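Local structure of bottromycin amidohydrolase (Streptomyces purpureus, 6I5S) at residues L106-E120 with A135-V147. The protein probably hydrolyses an amide bond next to a thiazoline in a precursor peptide, acting as the zinc-dependent gatekeeper amidohydrolase of bottromycin biosynthesis. Residues are numbered along the deposited sequence; the frame is centred on the assembly and turned at random.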
loop_
_atom_site.group_PDB
_atom_site.type_symbol
_atom_site.label_atom_id
_atom_site.label_comp_id
_atom_site.label_asym_id
_atom_site.label_seq_id
_atom_site.Cartn_x
_atom_site.Cartn_y
_atom_site.Cartn_z
ATOM N N LEU A 106 4.847 -4.576 -6.876
ATOM C CA LEU A 106 3.423 -4.445 -6.602
ATOM C C LEU A 106 2.585 -5.256 -7.584
ATOM O O LEU A 106 1.715 -6.033 -7.146
ATOM C CB LEU A 106 3.006 -2.970 -6.600
ATOM C CG LEU A 106 3.611 -2.136 -5.479
ATOM C CD1 LEU A 106 3.336 -0.662 -5.706
ATOM C CD2 LEU A 106 3.106 -2.547 -4.106
ATOM N N LEU A 107 2.841 -5.105 -8.918
ATOM C CA LEU A 107 2.016 -5.771 -9.918
ATOM C C LEU A 107 2.051 -7.275 -9.740
ATOM O O LEU A 107 1.034 -7.954 -9.844
ATOM C CB LEU A 107 2.529 -5.445 -11.320
ATOM C CG LEU A 107 2.216 -4.031 -11.793
ATOM C CD1 LEU A 107 2.922 -3.859 -13.151
ATOM C CD2 LEU A 107 0.716 -3.849 -11.899
ATOM N N VAL A 108 3.238 -7.805 -9.511
ATOM C CA VAL A 108 3.412 -9.261 -9.391
ATOM C C VAL A 108 2.570 -9.818 -8.250
ATOM O O VAL A 108 2.144 -10.979 -8.282
ATOM C CB VAL A 108 4.920 -9.555 -9.190
ATOM C CG1 VAL A 108 5.142 -10.869 -8.486
ATOM C CG2 VAL A 108 5.633 -9.500 -10.526
ATOM N N HIS A 109 2.290 -8.994 -7.238
ATOM C CA HIS A 109 1.556 -9.429 -6.072
ATOM C C HIS A 109 0.106 -8.985 -6.095
ATOM O O HIS A 109 -0.573 -9.100 -5.060
ATOM C CB HIS A 109 2.271 -8.972 -4.787
ATOM C CG HIS A 109 3.560 -9.699 -4.605
ATOM N ND1 HIS A 109 4.735 -9.287 -5.185
ATOM C CD2 HIS A 109 3.842 -10.861 -3.952
ATOM C CE1 HIS A 109 5.686 -10.177 -4.932
ATOM N NE2 HIS A 109 5.172 -11.141 -4.185
ATOM N N GLY A 110 -0.386 -8.573 -7.271
ATOM C CA GLY A 110 -1.794 -8.257 -7.456
ATOM C C GLY A 110 -2.175 -6.844 -7.084
ATOM O O GLY A 110 -3.365 -6.518 -7.036
ATOM N N VAL A 111 -1.193 -6.021 -6.772
ATOM C CA VAL A 111 -1.431 -4.633 -6.364
ATOM C C VAL A 111 -1.449 -3.776 -7.627
ATOM O O VAL A 111 -0.407 -3.563 -8.273
ATOM C CB VAL A 111 -0.366 -4.147 -5.393
ATOM C CG1 VAL A 111 -0.657 -2.664 -5.045
ATOM C CG2 VAL A 111 -0.330 -4.960 -4.115
ATOM N N THR A 112 -2.630 -3.285 -7.971
ATOM C CA THR A 112 -2.847 -2.531 -9.178
ATOM C C THR A 112 -3.024 -1.036 -8.944
ATOM O O THR A 112 -3.237 -0.305 -9.915
ATOM C CB THR A 112 -4.076 -3.079 -9.944
ATOM O OG1 THR A 112 -5.232 -3.065 -9.124
ATOM C CG2 THR A 112 -3.852 -4.531 -10.398
ATOM N N ALA A 113 -2.990 -0.592 -7.688
ATOM C CA ALA A 113 -3.041 0.819 -7.333
ATOM C C ALA A 113 -2.340 0.988 -5.975
ATOM O O ALA A 113 -2.138 0.027 -5.228
ATOM C CB ALA A 113 -4.479 1.323 -7.250
ATOM N N TYR A 114 -1.864 2.196 -5.721
ATOM C CA TYR A 114 -1.236 2.470 -4.435
ATOM C C TYR A 114 -1.438 3.956 -4.106
ATOM O O TYR A 114 -1.537 4.798 -5.014
ATOM C CB TYR A 114 0.258 2.107 -4.461
ATOM C CG TYR A 114 1.106 2.889 -5.490
ATOM C CD1 TYR A 114 1.861 4.011 -5.119
ATOM C CD2 TYR A 114 1.162 2.483 -6.820
ATOM C CE1 TYR A 114 2.600 4.733 -6.062
ATOM C CE2 TYR A 114 1.929 3.185 -7.792
ATOM C CZ TYR A 114 2.668 4.285 -7.396
ATOM O OH TYR A 114 3.390 4.957 -8.292
ATOM N N ARG A 115 -1.465 4.246 -2.804
ATOM C CA ARG A 115 -1.337 5.617 -2.296
ATOM C C ARG A 115 0.140 5.898 -2.060
ATOM O O ARG A 115 0.821 5.231 -1.262
ATOM C CB ARG A 115 -2.150 5.846 -1.026
ATOM C CG ARG A 115 -3.626 5.635 -1.214
ATOM C CD ARG A 115 -4.454 6.221 -0.039
ATOM N NE ARG A 115 -3.966 5.752 1.282
ATOM C CZ ARG A 115 -4.336 6.240 2.462
ATOM N NH1 ARG A 115 -3.833 5.759 3.591
ATOM N NH2 ARG A 115 -5.253 7.217 2.579
ATOM N N GLN A 116 0.624 6.907 -2.744
ATOM C CA GLN A 116 1.982 7.424 -2.591
ATOM C C GLN A 116 1.928 8.550 -1.585
ATOM O O GLN A 116 1.529 9.668 -1.918
ATOM C CB GLN A 116 2.532 7.926 -3.914
ATOM C CG GLN A 116 3.910 8.566 -3.796
ATOM C CD GLN A 116 4.988 7.560 -3.441
ATOM O OE1 GLN A 116 4.878 6.375 -3.745
ATOM N NE2 GLN A 116 6.028 8.028 -2.791
ATOM N N LEU A 117 2.331 8.254 -0.358
ATOM C CA LEU A 117 2.142 9.196 0.741
ATOM C C LEU A 117 3.327 10.133 0.928
ATOM O O LEU A 117 3.412 10.829 1.948
ATOM C CB LEU A 117 1.803 8.409 2.028
ATOM C CG LEU A 117 0.345 8.690 2.398
ATOM C CD1 LEU A 117 -0.634 8.360 1.316
ATOM C CD2 LEU A 117 -0.011 7.941 3.652
ATOM N N TRP A 118 4.210 10.211 -0.051
ATOM C CA TRP A 118 5.190 11.267 -0.170
ATOM C C TRP A 118 5.295 11.531 -1.666
ATOM O O TRP A 118 6.242 11.131 -2.300
ATOM C CB TRP A 118 6.543 10.871 0.425
ATOM C CG TRP A 118 7.310 12.005 0.896
ATOM C CD1 TRP A 118 7.754 13.064 0.162
ATOM C CD2 TRP A 118 7.753 12.216 2.237
ATOM N NE1 TRP A 118 8.449 13.937 0.973
ATOM C CE2 TRP A 118 8.467 13.432 2.250
ATOM C CE3 TRP A 118 7.615 11.492 3.433
ATOM C CZ2 TRP A 118 9.046 13.942 3.414
ATOM C CZ3 TRP A 118 8.184 12.004 4.590
ATOM C CH2 TRP A 118 8.893 13.218 4.570
ATOM N N GLY A 119 4.270 12.166 -2.222
ATOM C CA GLY A 119 4.186 12.309 -3.668
ATOM C C GLY A 119 5.084 13.399 -4.220
ATOM O O GLY A 119 5.351 14.431 -3.604
ATOM N N GLU A 120 5.483 13.181 -5.461
ATOM C CA GLU A 120 6.352 14.080 -6.230
ATOM C C GLU A 120 5.818 14.208 -7.657
ATOM O O GLU A 120 4.975 13.411 -8.081
ATOM C CB GLU A 120 7.784 13.536 -6.320
ATOM C CG GLU A 120 8.497 13.489 -4.989
ATOM C CD GLU A 120 9.980 13.160 -5.120
ATOM O OE1 GLU A 120 10.568 13.430 -6.186
ATOM O OE2 GLU A 120 10.554 12.627 -4.149
ATOM N N ALA A 135 2.959 2.029 -20.563
ATOM C CA ALA A 135 3.599 0.960 -19.817
ATOM C C ALA A 135 2.557 0.385 -18.877
ATOM O O ALA A 135 1.642 1.090 -18.436
ATOM C CB ALA A 135 4.786 1.481 -19.002
ATOM N N VAL A 136 2.718 -0.889 -18.542
ATOM C CA VAL A 136 1.845 -1.539 -17.580
ATOM C C VAL A 136 2.340 -1.178 -16.191
ATOM O O VAL A 136 3.478 -1.514 -15.830
ATOM C CB VAL A 136 1.860 -3.056 -17.790
ATOM C CG1 VAL A 136 1.022 -3.746 -16.759
ATOM C CG2 VAL A 136 1.257 -3.365 -19.134
ATOM N N LEU A 137 1.509 -0.486 -15.416
ATOM C CA LEU A 137 1.941 -0.151 -14.062
ATOM C C LEU A 137 0.710 0.074 -13.179
ATOM O O LEU A 137 -0.410 0.249 -13.679
ATOM C CB LEU A 137 2.884 1.062 -14.074
ATOM C CG LEU A 137 2.574 2.204 -15.000
ATOM C CD1 LEU A 137 1.158 2.595 -14.881
ATOM C CD2 LEU A 137 3.489 3.359 -14.683
ATOM N N PRO A 138 0.873 0.003 -11.864
ATOM C CA PRO A 138 -0.240 0.297 -10.962
ATOM C C PRO A 138 -0.573 1.782 -11.033
ATOM O O PRO A 138 0.310 2.622 -11.272
ATOM C CB PRO A 138 0.303 -0.061 -9.574
ATOM C CG PRO A 138 1.648 -0.672 -9.788
ATOM C CD PRO A 138 2.127 -0.256 -11.166
ATOM N N ARG A 139 -1.837 2.087 -10.737
ATOM C CA ARG A 139 -2.288 3.479 -10.776
ATOM C C ARG A 139 -1.969 4.164 -9.447
ATOM O O ARG A 139 -2.373 3.655 -8.397
ATOM C CB ARG A 139 -3.790 3.492 -11.026
ATOM C CG ARG A 139 -4.452 4.891 -11.158
ATOM C CD ARG A 139 -4.028 5.586 -12.480
ATOM N NE ARG A 139 -4.838 6.779 -12.728
ATOM C CZ ARG A 139 -5.613 6.985 -13.792
ATOM N NH1 ARG A 139 -5.693 6.103 -14.786
ATOM N NH2 ARG A 139 -6.309 8.110 -13.859
ATOM N N PRO A 140 -1.299 5.326 -9.451
ATOM C CA PRO A 140 -1.014 6.028 -8.193
ATOM C C PRO A 140 -2.096 6.996 -7.764
ATOM O O PRO A 140 -2.839 7.576 -8.572
ATOM C CB PRO A 140 0.285 6.786 -8.504
ATOM C CG PRO A 140 0.171 7.099 -10.007
ATOM C CD PRO A 140 -0.707 6.017 -10.624
ATOM N N TRP A 141 -2.140 7.194 -6.436
ATOM C CA TRP A 141 -2.886 8.267 -5.791
ATOM C C TRP A 141 -1.823 9.053 -5.029
ATOM O O TRP A 141 -1.093 8.485 -4.220
ATOM C CB TRP A 141 -3.983 7.716 -4.880
ATOM C CG TRP A 141 -4.871 8.654 -4.164
ATOM C CD1 TRP A 141 -6.138 9.006 -4.538
ATOM C CD2 TRP A 141 -4.618 9.347 -2.939
ATOM N NE1 TRP A 141 -6.691 9.851 -3.632
ATOM C CE2 TRP A 141 -5.779 10.082 -2.640
ATOM C CE3 TRP A 141 -3.522 9.434 -2.079
ATOM C CZ2 TRP A 141 -5.865 10.904 -1.525
ATOM C CZ3 TRP A 141 -3.626 10.217 -0.939
ATOM C CH2 TRP A 141 -4.777 10.958 -0.689
ATOM N N VAL A 142 -1.663 10.337 -5.345
ATOM C CA VAL A 142 -0.401 11.023 -5.082
ATOM C C VAL A 142 -0.651 12.223 -4.157
ATOM O O VAL A 142 -1.418 13.122 -4.518
ATOM C CB VAL A 142 0.238 11.473 -6.405
ATOM C CG1 VAL A 142 1.574 12.124 -6.133
ATOM C CG2 VAL A 142 0.321 10.274 -7.370
ATOM N N THR A 143 0.061 12.299 -3.011
ATOM C CA THR A 143 -0.021 13.525 -2.223
ATOM C C THR A 143 0.967 14.568 -2.741
ATOM O O THR A 143 1.942 14.246 -3.429
ATOM C CB THR A 143 0.293 13.281 -0.735
ATOM O OG1 THR A 143 1.637 12.818 -0.600
ATOM C CG2 THR A 143 -0.603 12.265 -0.180
ATOM N N ALA A 144 0.683 15.832 -2.452
ATOM C CA ALA A 144 1.571 16.925 -2.811
ATOM C C ALA A 144 2.682 17.004 -1.760
ATOM O O ALA A 144 2.729 17.907 -0.919
ATOM C CB ALA A 144 0.808 18.243 -2.894
ATOM N N GLY A 145 3.599 16.054 -1.838
ATOM C CA GLY A 145 4.665 16.044 -0.867
ATOM C C GLY A 145 4.069 15.770 0.510
ATOM O O GLY A 145 3.035 15.108 0.646
ATOM N N VAL A 146 4.685 16.343 1.522
ATOM C CA VAL A 146 4.213 16.205 2.903
ATOM C C VAL A 146 4.345 17.583 3.543
ATOM O O VAL A 146 5.345 18.285 3.339
ATOM C CB VAL A 146 4.981 15.153 3.737
ATOM C CG1 VAL A 146 4.822 13.754 3.142
ATOM C CG2 VAL A 146 6.408 15.531 3.898
ATOM N N VAL A 147 3.356 17.966 4.343
ATOM C CA VAL A 147 3.307 19.250 5.015
ATOM C C VAL A 147 3.666 19.011 6.480
ATOM O O VAL A 147 3.175 18.051 7.078
ATOM C CB VAL A 147 1.905 19.873 4.909
ATOM C CG1 VAL A 147 1.749 20.964 5.790
ATOM C CG2 VAL A 147 1.710 20.289 3.373
HETATM O O HOH W 1 2.485 4.239 -11.043
#
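Ala113 to Gln116 pair in parallel register with Arg139 to Val142, the two strands of a beta-alpha-beta unit whose connecting helix is 121-132, in the buried sheet of this amidohydrolase. The backbone ladder runs from Arg139 N to Thr112 O, through Tyr114 N to Arg139 O, Trp141 N to Tyr114 O and Gln116 N to Trp141 O (2.8 Å), to Thr143 N on Gln116 O. Beyond the strands, the hydroxyl of Thr143 continues the link between the chains: OG1 accepts from Gly119 N (3.2 Å) across the contact and donates to Gly145 O within its own loop. Its chi1 of 63° sets OG1 between the backbone N and the carbonyl carbon, turned to Gly119. Gly119 CA lies close against the other segment, making a CA-H...O contact with Thr143 O at 3.0 Å and meeting Val142 CG1.

Apolar packing gathers around Pro138. Leu107 CG comes within 3.8 Å of Pro138 CD, while Leu107 CD1 reaches on to Val136. From the other side of the proline, Pro138 CB sits at the edge of the Tyr114 ring, in its plane, and Pro140 CA lies over a face of that ring. On the sheet face of Ala113 and Arg115, the arginine runs alongside Trp141, its CD 3.9 Å from CE3 over the indole; the guanidinium itself turns to Glu228, Ser226 and Ala93 O. Leu117, whose CD1 touches Trp141 CZ3, approaches a bound zinc, and its carbonyl accepts from the carboxylated lysine at position 183, so the C-terminal end of strand 111-116 borders the metal centre. A water joins Tyr114 to Pro138, just before strand 139-142, donating to Pro138 O at 2.7 Å and lying 3.0 Å from Tyr114 OH.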